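Local coordinates for protein alpha-glucosidase (PDB 5XFM) that probably hydrolyses beta-L-arabinopyranosides and alpha-galactosides as a calcium-binding glycoside hydrolase of family 97, at residues 494-499 with 506-511. The protein carries 1 engineered substitution. Residues are numbered along the deposited sequence; the frame is centred on the assembly and turned at random.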
# COMPACT_ATOMS: atom_id res chain seq x y z
N LEU A 494 21.26 5.91 -6.28
CA LEU A 494 22.39 5.59 -7.14
C LEU A 494 23.69 6.10 -6.51
O LEU A 494 24.77 5.70 -6.92
CB LEU A 494 22.17 6.16 -8.54
CG LEU A 494 21.06 5.43 -9.30
CD1 LEU A 494 20.86 5.98 -10.70
CD2 LEU A 494 21.37 3.94 -9.36
N ASN A 495 23.56 6.96 -5.50
CA ASN A 495 24.67 7.28 -4.61
C ASN A 495 25.21 6.02 -3.92
O ASN A 495 24.45 5.11 -3.60
CB ASN A 495 24.21 8.29 -3.55
CG ASN A 495 24.51 9.72 -3.94
OD1 ASN A 495 24.63 10.05 -5.12
ND2 ASN A 495 24.58 10.60 -2.95
N LYS A 496 26.52 5.97 -3.70
CA LYS A 496 27.11 4.85 -2.96
C LYS A 496 27.14 5.17 -1.48
O LYS A 496 27.08 4.27 -0.63
CB LYS A 496 28.52 4.54 -3.44
CG LYS A 496 28.62 4.03 -4.85
CD LYS A 496 30.07 4.05 -5.31
CE LYS A 496 30.20 3.65 -6.76
NZ LYS A 496 30.05 2.17 -6.89
N ARG A 497 27.26 6.45 -1.17
CA ARG A 497 27.24 6.89 0.21
C ARG A 497 26.10 7.87 0.41
O ARG A 497 25.97 8.85 -0.34
CB ARG A 497 28.58 7.52 0.60
CG ARG A 497 29.75 6.55 0.51
CD ARG A 497 29.59 5.39 1.47
NE ARG A 497 29.55 5.83 2.87
CZ ARG A 497 30.62 6.09 3.60
NH1 ARG A 497 31.84 5.97 3.06
NH2 ARG A 497 30.49 6.48 4.86
N LEU A 498 25.30 7.63 1.43
CA LEU A 498 24.02 8.32 1.56
C LEU A 498 24.13 9.63 2.31
O LEU A 498 23.57 9.80 3.39
CB LEU A 498 22.97 7.42 2.22
CG LEU A 498 22.18 6.52 1.27
CD1 LEU A 498 23.08 5.79 0.28
CD2 LEU A 498 21.29 5.53 2.03
N ASN A 499 24.88 10.56 1.71
CA ASN A 499 24.96 11.94 2.17
C ASN A 499 25.14 12.86 0.95
O ASN A 499 25.17 12.38 -0.18
CB ASN A 499 26.10 12.12 3.18
CG ASN A 499 27.48 12.08 2.55
OD1 ASN A 499 27.66 11.65 1.41
ND2 ASN A 499 28.48 12.48 3.32
N THR A 506 25.60 6.54 5.58
CA THR A 506 25.42 5.11 5.43
C THR A 506 25.91 4.62 4.06
O THR A 506 26.18 5.42 3.16
CB THR A 506 23.96 4.69 5.63
OG1 THR A 506 23.14 5.38 4.69
CG2 THR A 506 23.48 5.03 7.04
N THR A 507 26.04 3.31 3.93
CA THR A 507 26.59 2.68 2.74
C THR A 507 25.58 1.75 2.09
O THR A 507 25.13 0.78 2.72
CB THR A 507 27.88 1.90 3.08
OG1 THR A 507 28.84 2.78 3.67
CG2 THR A 507 28.49 1.27 1.83
N ARG A 508 25.21 2.04 0.84
CA ARG A 508 24.34 1.15 0.09
C ARG A 508 24.97 -0.22 -0.06
O ARG A 508 26.16 -0.33 -0.37
CB ARG A 508 24.03 1.74 -1.29
CG ARG A 508 23.26 0.77 -2.19
CD ARG A 508 22.76 1.44 -3.47
NE ARG A 508 23.75 2.29 -4.12
CZ ARG A 508 24.20 2.09 -5.36
NH1 ARG A 508 23.75 1.08 -6.07
NH2 ARG A 508 25.10 2.92 -5.88
N ARG A 509 24.18 -1.27 0.15
CA ARG A 509 24.66 -2.65 0.08
C ARG A 509 24.27 -3.35 -1.20
O ARG A 509 24.76 -4.45 -1.49
CB ARG A 509 24.14 -3.45 1.27
CG ARG A 509 24.57 -2.90 2.61
CD ARG A 509 26.09 -2.85 2.69
NE ARG A 509 26.53 -2.72 4.07
CZ ARG A 509 27.73 -2.28 4.43
NH1 ARG A 509 28.62 -1.92 3.51
NH2 ARG A 509 28.04 -2.20 5.72
N THR A 510 23.39 -2.72 -1.97
CA THR A 510 22.87 -3.30 -3.20
C THR A 510 23.48 -2.66 -4.44
O THR A 510 24.10 -1.60 -4.36
CB THR A 510 21.34 -3.14 -3.26
OG1 THR A 510 21.00 -1.78 -3.00
CG2 THR A 510 20.67 -4.03 -2.23
N THR A 511 23.31 -3.31 -5.58
CA THR A 511 23.91 -2.83 -6.83
C THR A 511 23.06 -1.80 -7.56
O THR A 511 21.88 -1.61 -7.26
CB THR A 511 24.20 -4.01 -7.77
OG1 THR A 511 22.97 -4.61 -8.17
CG2 THR A 511 25.06 -5.04 -7.06
O HOH W 1 23.38 8.65 5.77
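Arg508 lays its guanidinium over the backbone of the 494-499 segment, where Leu494 CA sits over one face of the group, nearer its margin than its centre. Its CG stands anti to the backbone N (chi1 173°) and the chain bends at chi3, which brings Arg508 NE to 3.0 Å from Asn495 O; NH2 adds a weaker bond to the same oxygen. NE approaches this carbonyl tilted from its plane. Lys496 CG lies 3.8 Å from Arg508 NH2, and Lys496 O accepts a hydrogen bond from Arg508 N. Arg508 NH1 forms a salt bridge with Asp512, fixing the far side of the guanidinium. A leucine in place of Arg508 would probably leave Asn495 O and Asp512 without these partners. Further along, Leu498 N gives Thr506 O a nearly straight bond of 2.9 Å (168°); Arg497 NE reaches that oxygen weakly, while its NH2 hydrogen-bonds Gly505 O. Leu498 packs CB and CD2 against Thr506 OG1, which bonds to Met460 O. A water bridges Leu498 O and Thr506 N. Arg497 and Thr507 form an antiparallel non-hydrogen-bonded pair. This small two-stranded hairpin lies within the glycoside hydrolase 97 region, with Leu498 touching helices 300-304 and 464-468 and Thr511 N-capping helix 512-521.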